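Long-range contacts in putative N-acetylmuramoyl-L-alanine amidase,autolysin cwp6 (Peptoclostridium difficile, PDB 5J72), which probably hydrolyses the amide bond between N-acetylmuramic acid and L-alanine in peptidoglycan as a zinc-dependent amidase carried on cell-wall-binding CWB2 modules: residues L28-C39 with N71-G82; A167-S178 with I374-A385. All blocks are in the same frame, centred on the assembly; numbering follows the deposited sequence.

In the fold
Two ways of joining distant pieces of a chain appear here. Interaction 1 pairs two antiparallel strands within the N-terminal domain, whereas interaction 2 packs equivalent loop-and-helix elements of the first and third CWB2 modules, 196 residues apart in sequence. Their centres lie 33 Å from each other and their nearest atoms about 16 Å, so neither touches the other. Bound calcium lies about 13 Å from the side chain of Leu35 in interaction 1 and about 11 Å from that of Pro382 in interaction 2, too far for either to bind it. Neither includes the zinc ligands His460, Glu477 and His530; both lie outside the zinc-bearing amidase part.

Interaction 1 (L28-C39 with N71-G82); sequences LNADSITLNFMC and NVWELQSIKING
Cys39 CB sits over one face of the Trp73 indole, a CH-pi contact 3.6 Å from the centroid of the six-membered ring. With SG anti to the backbone N (chi1 175°), the sulfur stands farther out above the same face. The Phe37 ring has the backbone of Glu74 at its edge, and Leu75 CD1 makes an off-centre CH-pi contact with it. Leu35, Ile78, Ile33 and Ile80 share the apolar face of Phe37 and Leu75, and Ala30 CB closes on Ile80 CG2 at 3.6 Å.

The other side is mostly polar. Asn81 ND2 donates to Ser32 OG at 3.0 Å and to Thr34 OG1 at 3.1 Å, both acceptors lying in its amide plane, so the two bonds fix the rotation of the amide; a water joins Asn81 OD1 to Thr34 OG1. Opposite Asn36, Gln76 and Ser77 form a classic beta bulge: Asn36 O takes a bond from Gln76 N at 2.8 Å and a weak one from Ser77 N. Gln76 CG lies against Met38 CG at 3.5 Å, and the bend at chi2 (-68°) turns the amide back so that NE2 bonds to Glu74 O from above its carbonyl plane; the same O also accepts from Met38 N.

Strand 30-39 is hydrogen-bonded along its other edge to strand 42-51, and strand 72-82 pairs with 106-113, where Gln108 receives Trp73 NE1. Tyr57 and Ile61 of strand 56-63 pack on the apolar side, against Ile33 and Phe37 respectively.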
loop_
_atom_site.group_PDB
_atom_site.type_symbol
_atom_site.label_atom_id
_atom_site.label_comp_id
_atom_site.label_asym_id
_atom_site.label_seq_id
_atom_site.Cartn_x
_atom_site.Cartn_y
_atom_site.Cartn_z
ATOM N N LEU A 28 37.290 9.255 -18.089
ATOM C CA LEU A 28 37.207 10.496 -18.875
ATOM C C LEU A 28 38.024 11.649 -18.378
ATOM O O LEU A 28 38.158 12.632 -19.124
ATOM C CB LEU A 28 35.726 10.944 -18.924
ATOM C CG LEU A 28 34.741 9.866 -19.458
ATOM C CD1 LEU A 28 33.290 10.441 -19.478
ATOM C CD2 LEU A 28 35.122 9.402 -20.885
ATOM N N ASN A 29 38.538 11.593 -17.174
ATOM C CA ASN A 29 39.295 12.737 -16.658
ATOM C C ASN A 29 38.378 13.970 -16.604
ATOM O O ASN A 29 38.713 15.043 -17.089
ATOM C CB ASN A 29 40.532 13.022 -17.529
ATOM C CG ASN A 29 41.446 14.065 -16.890
ATOM O OD1 ASN A 29 41.486 14.212 -15.660
ATOM N ND2 ASN A 29 42.205 14.846 -17.669
ATOM N N ALA A 30 37.220 13.815 -15.999
ATOM C CA ALA A 30 36.276 14.934 -15.932
ATOM C C ALA A 30 35.447 14.770 -14.690
ATOM O O ALA A 30 34.946 13.677 -14.412
ATOM C CB ALA A 30 35.383 14.917 -17.179
ATOM N N ASP A 31 35.274 15.856 -13.947
ATOM C CA ASP A 31 34.507 15.816 -12.729
ATOM C C ASP A 31 32.985 15.757 -12.924
ATOM O O ASP A 31 32.266 15.437 -11.982
ATOM C CB ASP A 31 34.785 17.063 -11.895
ATOM C CG ASP A 31 36.207 17.114 -11.369
ATOM O OD1 ASP A 31 36.830 16.030 -11.222
ATOM O OD2 ASP A 31 36.690 18.228 -11.113
ATOM N N SER A 32 32.483 16.076 -14.132
ATOM C CA SER A 32 31.027 16.042 -14.332
ATOM C C SER A 32 30.719 15.923 -15.796
ATOM O O SER A 32 31.618 16.133 -16.632
ATOM C CB SER A 32 30.375 17.329 -13.815
ATOM O OG SER A 32 30.737 18.424 -14.650
ATOM N N ILE A 33 29.474 15.570 -16.107
ATOM C CA ILE A 33 28.945 15.531 -17.485
ATOM C C ILE A 33 27.596 16.217 -17.441
ATOM O O ILE A 33 26.984 16.306 -16.382
ATOM C CB ILE A 33 28.759 14.123 -18.052
ATOM C CG1 ILE A 33 27.722 13.349 -17.185
ATOM C CG2 ILE A 33 30.157 13.389 -18.076
ATOM C CD1 ILE A 33 27.530 11.930 -17.770
ATOM N N THR A 34 27.119 16.695 -18.594
ATOM C CA THR A 34 25.841 17.354 -18.689
ATOM C C THR A 34 25.006 16.649 -19.735
ATOM O O THR A 34 25.444 16.471 -20.860
ATOM C CB THR A 34 26.021 18.810 -19.078
ATOM O OG1 THR A 34 26.798 19.421 -18.069
ATOM C CG2 THR A 34 24.672 19.571 -19.134
ATOM N N LEU A 35 23.803 16.239 -19.346
ATOM C CA LEU A 35 22.883 15.562 -20.277
ATOM C C LEU A 35 21.975 16.654 -20.795
ATOM O O LEU A 35 21.490 17.481 -19.965
ATOM C CB LEU A 35 22.063 14.561 -19.493
ATOM C CG LEU A 35 22.735 13.139 -19.423
ATOM C CD1 LEU A 35 24.119 13.212 -18.727
ATOM C CD2 LEU A 35 21.733 12.213 -18.671
ATOM N N ASN A 36 21.734 16.680 -22.114
ATOM C CA ASN A 36 20.818 17.674 -22.667
ATOM C C ASN A 36 19.653 16.907 -23.256
ATOM O O ASN A 36 19.836 15.948 -23.992
ATOM C CB ASN A 36 21.526 18.527 -23.743
ATOM C CG ASN A 36 20.569 19.499 -24.356
ATOM O OD1 ASN A 36 19.844 19.115 -25.316
ATOM N ND2 ASN A 36 20.399 20.739 -23.801
ATOM N N PHE A 37 18.421 17.330 -22.895
ATOM C CA PHE A 37 17.209 16.713 -23.466
ATOM C C PHE A 37 16.418 17.805 -24.162
ATOM O O PHE A 37 16.608 18.985 -23.840
ATOM C CB PHE A 37 16.286 16.223 -22.311
ATOM C CG PHE A 37 16.966 15.257 -21.350
ATOM C CD1 PHE A 37 17.629 15.723 -20.227
ATOM C CD2 PHE A 37 16.933 13.909 -21.568
ATOM C CE1 PHE A 37 18.238 14.834 -19.328
ATOM C CE2 PHE A 37 17.550 13.006 -20.666
ATOM C CZ PHE A 37 18.188 13.492 -19.565
ATOM N N MET A 38 15.477 17.426 -25.058
ATOM C CA MET A 38 14.602 18.441 -25.640
ATOM C C MET A 38 13.223 17.877 -25.711
ATOM O O MET A 38 13.054 16.667 -25.933
ATOM C CB MET A 38 14.948 18.787 -27.130
ATOM C CG MET A 38 16.310 19.475 -27.285
ATOM S SD MET A 38 16.309 21.256 -26.835
ATOM C CE MET A 38 15.381 21.980 -28.256
ATOM N N CYS A 39 12.228 18.742 -25.515
ATOM C CA CYS A 39 10.856 18.330 -25.758
ATOM C C CYS A 39 10.377 19.434 -26.802
ATOM O O CYS A 39 10.207 20.586 -26.409
ATOM C CB CYS A 39 10.025 18.360 -24.475
ATOM S SG CYS A 39 8.261 17.977 -24.798
ATOM N N ASN A 71 5.116 16.265 -24.976
ATOM C CA ASN A 71 5.388 16.067 -23.557
ATOM C C ASN A 71 6.331 14.901 -23.327
ATOM O O ASN A 71 6.262 14.219 -22.271
ATOM C CB ASN A 71 4.042 15.840 -22.771
ATOM C CG ASN A 71 3.373 14.503 -23.082
ATOM O OD1 ASN A 71 3.605 13.883 -24.127
ATOM N ND2 ASN A 71 2.547 13.952 -22.165
ATOM N N VAL A 72 7.235 14.672 -24.284
ATOM C CA VAL A 72 8.225 13.592 -24.075
ATOM C C VAL A 72 9.617 14.219 -24.183
ATOM O O VAL A 72 9.936 14.830 -25.226
ATOM C CB VAL A 72 8.070 12.473 -25.121
ATOM C CG1 VAL A 72 9.195 11.426 -24.898
ATOM C CG2 VAL A 72 6.669 11.818 -24.989
ATOM N N TRP A 73 10.420 14.098 -23.139
ATOM C CA TRP A 73 11.771 14.599 -23.115
ATOM C C TRP A 73 12.664 13.575 -23.793
ATOM O O TRP A 73 12.673 12.418 -23.368
ATOM C CB TRP A 73 12.228 14.776 -21.655
ATOM C CG TRP A 73 11.500 15.835 -20.967
ATOM C CD1 TRP A 73 10.517 15.693 -20.020
ATOM C CD2 TRP A 73 11.623 17.254 -21.213
ATOM N NE1 TRP A 73 9.998 16.942 -19.697
ATOM C CE2 TRP A 73 10.670 17.914 -20.409
ATOM C CE3 TRP A 73 12.474 18.030 -22.035
ATOM C CZ2 TRP A 73 10.533 19.314 -20.405
ATOM C CZ3 TRP A 73 12.343 19.426 -22.027
ATOM C CH2 TRP A 73 11.383 20.050 -21.226
ATOM N N GLU A 74 13.418 13.986 -24.817
ATOM C CA GLU A 74 14.274 13.058 -25.592
ATOM C C GLU A 74 15.707 13.444 -25.404
ATOM O O GLU A 74 16.064 14.621 -25.526
ATOM C CB GLU A 74 13.917 13.170 -27.092
ATOM C CG GLU A 74 12.466 12.703 -27.281
ATOM C CD GLU A 74 12.013 12.637 -28.761
ATOM O OE1 GLU A 74 12.836 12.582 -29.633
ATOM O OE2 GLU A 74 10.809 12.648 -29.003
ATOM N N LEU A 75 16.548 12.476 -25.090
ATOM C CA LEU A 75 17.967 12.776 -24.841
ATOM C C LEU A 75 18.671 13.176 -26.149
ATOM O O LEU A 75 18.554 12.463 -27.146
ATOM C CB LEU A 75 18.656 11.463 -24.301
ATOM C CG LEU A 75 20.173 11.644 -24.031
ATOM C CD1 LEU A 75 20.521 12.670 -22.971
ATOM C CD2 LEU A 75 20.720 10.222 -23.637
ATOM N N GLN A 76 19.383 14.319 -26.161
ATOM C CA GLN A 76 20.101 14.794 -27.379
ATOM C C GLN A 76 21.600 14.591 -27.325
ATOM O O GLN A 76 22.202 14.305 -28.358
ATOM C CB GLN A 76 19.898 16.284 -27.528
ATOM C CG GLN A 76 18.396 16.659 -27.419
ATOM C CD GLN A 76 17.657 16.146 -28.584
ATOM O OE1 GLN A 76 17.953 16.504 -29.718
ATOM N NE2 GLN A 76 16.644 15.328 -28.381
ATOM N N SER A 77 22.196 14.725 -26.175
ATOM C CA SER A 77 23.636 14.688 -26.130
ATOM C C SER A 77 24.166 14.644 -24.732
ATOM O O SER A 77 23.458 14.902 -23.755
ATOM C CB SER A 77 24.196 15.966 -26.808
ATOM O OG SER A 77 23.810 17.129 -26.076
ATOM N N ILE A 78 25.460 14.309 -24.624
ATOM C CA ILE A 78 26.146 14.355 -23.339
ATOM C C ILE A 78 27.395 15.161 -23.532
ATOM O O ILE A 78 28.164 14.873 -24.464
ATOM C CB ILE A 78 26.534 12.912 -22.874
ATOM C CG1 ILE A 78 25.273 12.112 -22.591
ATOM C CG2 ILE A 78 27.422 13.030 -21.614
ATOM C CD1 ILE A 78 25.551 10.601 -22.211
ATOM N N LYS A 79 27.621 16.160 -22.675
ATOM C CA LYS A 79 28.825 16.938 -22.794
ATOM C C LYS A 79 29.741 16.528 -21.626
ATOM O O LYS A 79 29.273 16.526 -20.483
ATOM C CB LYS A 79 28.527 18.469 -22.656
ATOM C CG LYS A 79 29.836 19.305 -22.717
ATOM C CD LYS A 79 29.549 20.835 -22.893
ATOM C CE LYS A 79 30.764 21.666 -22.609
ATOM N NZ LYS A 79 30.532 23.090 -23.007
ATOM N N ILE A 80 30.987 16.193 -21.918
ATOM C CA ILE A 80 31.947 15.813 -20.876
ATOM C C ILE A 80 32.708 17.045 -20.455
ATOM O O ILE A 80 33.416 17.639 -21.270
ATOM C CB ILE A 80 32.840 14.725 -21.465
ATOM C CG1 ILE A 80 31.939 13.524 -21.894
ATOM C CG2 ILE A 80 33.924 14.316 -20.439
ATOM C CD1 ILE A 80 32.656 12.513 -22.839
ATOM N N ASN A 81 32.547 17.438 -19.209
ATOM C CA ASN A 81 33.153 18.694 -18.756
ATOM C C ASN A 81 34.630 18.517 -18.250
ATOM O O ASN A 81 34.862 18.761 -17.066
ATOM C CB ASN A 81 32.263 19.288 -17.650
ATOM C CG ASN A 81 30.824 19.531 -18.119
ATOM O OD1 ASN A 81 30.627 20.077 -19.236
ATOM N ND2 ASN A 81 29.775 19.142 -17.359
ATOM N N GLY A 82 35.582 18.109 -19.081
ATOM C CA GLY A 82 36.975 18.034 -18.617
ATOM C C GLY A 82 37.537 19.415 -18.305
ATOM O O GLY A 82 37.023 20.425 -18.785
HETATM O O HOH W 1 36.552 18.260 -14.728
HETATM O O HOH W 2 33.350 19.392 -14.125
HETATM O O HOH W 3 24.943 17.858 -23.591
HETATM O O HOH W 4 28.129 21.619 -19.520
#

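Interaction 2 (A167-S178 with I374-A385); sequences AADGITATPLAS and IVDSITAGPLAA
Ala167 meets the start of helix 375-385 closely: its CB lies 3.5 Å from Val375 CB. Ile378 packs at this end too, with CG2 facing Gly170 O at 3.8 Å, but the exact place of its CD1 is doubtful because it crowds Ala167 O in the model. Contact is looser between Ile171 and Ile374, whose CG2 methyls stand 4.1 Å apart in the Ile171 conformer modelled here, on a side where Ile374 is partly exposed.

Farther along, helix 174-178 runs at 37° to helix 375-385, their axes 8.6 Å apart at closest approach. Such closeness rests on small residues. Thr174 comes down on Gly381, its CG2 3.5 Å from Gly381 C, and Ala177 CB touches the Pro382 ring at CG. Between the helices a water bridges Thr174 OG1 and Ser377 O, lying 2.7 Å from Thr174 OG1 and giving that buried hydroxyl a partner. At the partly exposed end, in the conformer given, Ser178 turns its OG back to Thr174 O, which also accepts from Ser178 N.

The contact joins the first and third CWB2 modules through corresponding elements. Helix 270-283 of the second module touches Pro175 and Ile374, and helix 241-253 lies against Thr172 and Leu176. Helix 140-151 meets Val375 and Thr379, while Ile184 of strand 184-187 touches both Ala177 and Pro382.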
loop_
_atom_site.group_PDB
_atom_site.type_symbol
_atom_site.label_atom_id
_atom_site.label_comp_id
_atom_site.label_asym_id
_atom_site.label_seq_id
_atom_site.Cartn_x
_atom_site.Cartn_y
_atom_site.Cartn_z
ATOM N N ALA A 167 3.436 -17.614 -6.135
ATOM C CA ALA A 167 4.051 -16.332 -5.848
ATOM C C ALA A 167 4.377 -16.102 -4.359
ATOM O O ALA A 167 5.335 -15.387 -4.073
ATOM C CB ALA A 167 3.145 -15.229 -6.373
ATOM N N ALA A 168 3.621 -16.712 -3.406
ATOM C CA ALA A 168 3.883 -16.489 -1.972
ATOM C C ALA A 168 5.303 -16.820 -1.647
ATOM O O ALA A 168 5.834 -16.341 -0.645
ATOM C CB ALA A 168 2.955 -17.334 -1.111
ATOM N N ASP A 169 5.938 -17.618 -2.495
ATOM C CA ASP A 169 7.322 -17.980 -2.281
ATOM C C ASP A 169 8.286 -16.863 -2.627
ATOM O O ASP A 169 9.351 -16.789 -2.035
ATOM C CB ASP A 169 7.648 -19.210 -3.109
ATOM C CG ASP A 169 7.480 -20.483 -2.305
ATOM O OD1 ASP A 169 7.241 -21.552 -2.925
ATOM O OD2 ASP A 169 7.589 -20.415 -1.051
ATOM N N GLY A 170 7.942 -15.994 -3.571
ATOM C CA GLY A 170 8.844 -14.907 -3.914
ATOM C C GLY A 170 8.565 -13.643 -3.131
ATOM O O GLY A 170 9.010 -12.575 -3.498
ATOM N N ILE A 171 7.816 -13.753 -2.004
ATOM C CA ILE A 171 7.474 -12.581 -1.258
ATOM C C ILE A 171 8.685 -11.923 -0.590
ATOM O O ILE A 171 8.526 -10.815 -0.094
ATOM C CB ILE A 171 6.486 -12.846 0.052
ATOM C CG1 ILE A 171 7.220 -13.879 0.996
ATOM C CG2 ILE A 171 5.106 -13.335 -0.450
ATOM C CD1 ILE A 171 6.317 -14.738 1.924
ATOM N N THR A 172 9.845 -12.558 -0.491
ATOM C CA THR A 172 10.981 -11.835 0.119
ATOM C C THR A 172 12.010 -11.505 -1.017
ATOM O O THR A 172 13.109 -11.006 -0.727
ATOM C CB THR A 172 11.673 -12.705 1.196
ATOM O OG1 THR A 172 11.997 -13.948 0.598
ATOM C CG2 THR A 172 10.719 -12.909 2.428
ATOM N N ALA A 173 11.637 -11.754 -2.267
ATOM C CA ALA A 173 12.508 -11.495 -3.442
ATOM C C ALA A 173 12.650 -10.025 -3.757
ATOM O O ALA A 173 13.672 -9.678 -4.311
ATOM C CB ALA A 173 11.935 -12.175 -4.666
ATOM N N THR A 174 11.677 -9.116 -3.380
ATOM C CA THR A 174 11.833 -7.709 -3.789
ATOM C C THR A 174 13.063 -7.046 -3.312
ATOM O O THR A 174 13.691 -6.357 -4.103
ATOM C CB THR A 174 10.539 -6.860 -3.436
ATOM O OG1 THR A 174 9.525 -7.331 -4.316
ATOM C CG2 THR A 174 10.741 -5.399 -3.630
ATOM N N PRO A 175 13.496 -7.185 -2.032
ATOM C CA PRO A 175 14.726 -6.502 -1.607
ATOM C C PRO A 175 15.994 -6.968 -2.373
ATOM O O PRO A 175 16.940 -6.213 -2.548
ATOM C CB PRO A 175 14.791 -6.806 -0.087
ATOM C CG PRO A 175 13.361 -7.001 0.285
ATOM C CD PRO A 175 12.777 -7.774 -0.883
ATOM N N LEU A 176 15.991 -8.241 -2.789
ATOM C CA LEU A 176 17.150 -8.731 -3.565
ATOM C C LEU A 176 17.061 -8.199 -5.004
ATOM O O LEU A 176 18.065 -7.766 -5.554
ATOM C CB LEU A 176 17.105 -10.247 -3.593
ATOM C CG LEU A 176 18.309 -10.877 -4.406
ATOM C CD1 LEU A 176 19.656 -10.394 -3.797
ATOM C CD2 LEU A 176 18.238 -12.409 -4.260
ATOM N N ALA A 177 15.861 -8.293 -5.649
ATOM C CA ALA A 177 15.731 -7.705 -6.981
ATOM C C ALA A 177 16.123 -6.235 -6.951
ATOM O O ALA A 177 16.764 -5.767 -7.901
ATOM C CB ALA A 177 14.283 -7.835 -7.491
ATOM N N SER A 178 15.788 -5.518 -5.869
ATOM C CA SER A 178 16.136 -4.106 -5.766
ATOM C C SER A 178 17.634 -3.934 -5.587
ATOM O O SER A 178 18.219 -2.977 -6.120
ATOM C CB SER A 178 15.430 -3.441 -4.579
ATOM O OG SER A 178 14.040 -3.782 -4.598
ATOM N N ILE A 374 -1.454 -12.145 -4.633
ATOM C CA ILE A 374 -0.181 -11.714 -4.071
ATOM C C ILE A 374 0.817 -11.310 -5.207
ATOM O O ILE A 374 1.604 -10.402 -5.029
ATOM C CB ILE A 374 0.450 -12.929 -3.318
ATOM C CG1 ILE A 374 -0.426 -13.308 -2.075
ATOM C CG2 ILE A 374 1.882 -12.607 -2.906
ATOM C CD1 ILE A 374 -0.438 -12.211 -1.055
ATOM N N VAL A 375 0.744 -12.018 -6.353
ATOM C CA VAL A 375 1.800 -11.882 -7.364
ATOM C C VAL A 375 1.940 -10.483 -7.959
ATOM O O VAL A 375 3.071 -10.111 -8.218
ATOM C CB VAL A 375 1.548 -12.925 -8.471
ATOM C CG1 VAL A 375 0.238 -12.597 -9.221
ATOM C CG2 VAL A 375 2.742 -12.966 -9.445
ATOM N N ASP A 376 0.850 -9.716 -8.149
ATOM C CA ASP A 376 1.025 -8.404 -8.793
ATOM C C ASP A 376 1.835 -7.491 -7.885
ATOM O O ASP A 376 2.558 -6.630 -8.389
ATOM C CB ASP A 376 -0.333 -7.767 -9.115
ATOM C CG ASP A 376 -0.966 -8.326 -10.406
ATOM O OD1 ASP A 376 -0.294 -9.138 -11.116
ATOM O OD2 ASP A 376 -2.126 -7.973 -10.700
ATOM N N SER A 377 1.677 -7.625 -6.543
ATOM C CA SER A 377 2.453 -6.743 -5.644
ATOM C C SER A 377 3.908 -7.208 -5.648
ATOM O O SER A 377 4.818 -6.411 -5.464
ATOM C CB SER A 377 1.901 -6.800 -4.222
ATOM O OG SER A 377 0.644 -6.136 -4.226
ATOM N N ILE A 378 4.131 -8.521 -5.824
ATOM C CA ILE A 378 5.525 -9.011 -5.874
ATOM C C ILE A 378 6.222 -8.460 -7.139
ATOM O O ILE A 378 7.310 -7.931 -7.041
ATOM C CB ILE A 378 5.534 -10.575 -5.959
ATOM C CG1 ILE A 378 5.141 -11.169 -4.612
ATOM C CG2 ILE A 378 6.949 -11.073 -6.260
ATOM C CD1 ILE A 378 4.943 -12.670 -4.750
ATOM N N THR A 379 5.558 -8.554 -8.307
ATOM C CA THR A 379 6.263 -8.061 -9.505
ATOM C C THR A 379 6.344 -6.525 -9.503
ATOM O O THR A 379 7.260 -5.971 -10.077
ATOM C CB THR A 379 5.610 -8.591 -10.768
ATOM O OG1 THR A 379 4.212 -8.196 -10.748
ATOM C CG2 THR A 379 5.750 -10.115 -10.851
ATOM N N ALA A 380 5.404 -5.825 -8.847
ATOM C CA ALA A 380 5.505 -4.360 -8.799
ATOM C C ALA A 380 6.580 -3.939 -7.831
ATOM O O ALA A 380 7.088 -2.832 -7.911
ATOM C CB ALA A 380 4.140 -3.785 -8.346
ATOM N N GLY A 381 6.936 -4.828 -6.891
ATOM C CA GLY A 381 7.885 -4.433 -5.841
ATOM C C GLY A 381 9.185 -3.818 -6.299
ATOM O O GLY A 381 9.596 -2.767 -5.770
ATOM N N PRO A 382 9.912 -4.444 -7.256
ATOM C CA PRO A 382 11.215 -3.881 -7.734
ATOM C C PRO A 382 11.061 -2.448 -8.317
ATOM O O PRO A 382 11.925 -1.614 -8.212
ATOM C CB PRO A 382 11.681 -4.955 -8.767
ATOM C CG PRO A 382 11.088 -6.201 -8.235
ATOM C CD PRO A 382 9.670 -5.780 -7.837
ATOM N N LEU A 383 9.923 -2.244 -8.971
ATOM C CA LEU A 383 9.662 -0.910 -9.569
ATOM C C LEU A 383 9.305 0.084 -8.516
ATOM O O LEU A 383 9.820 1.217 -8.510
ATOM C CB LEU A 383 8.507 -1.036 -10.623
ATOM C CG LEU A 383 8.151 0.374 -11.257
ATOM C CD1 LEU A 383 9.331 0.904 -12.094
ATOM C CD2 LEU A 383 6.901 0.179 -12.182
ATOM N N ALA A 384 8.453 -0.327 -7.538
ATOM C CA ALA A 384 8.126 0.574 -6.420
ATOM C C ALA A 384 9.451 0.945 -5.678
ATOM O O ALA A 384 9.718 2.081 -5.289
ATOM C CB ALA A 384 7.168 -0.183 -5.452
ATOM N N ALA A 385 10.326 -0.065 -5.494
ATOM C CA ALA A 385 11.590 0.229 -4.789
ATOM C C ALA A 385 12.475 1.237 -5.620
ATOM O O ALA A 385 13.050 2.145 -5.057
ATOM C CB ALA A 385 12.377 -1.059 -4.651
HETATM O O HOH W 5 6.898 -6.963 -3.655
#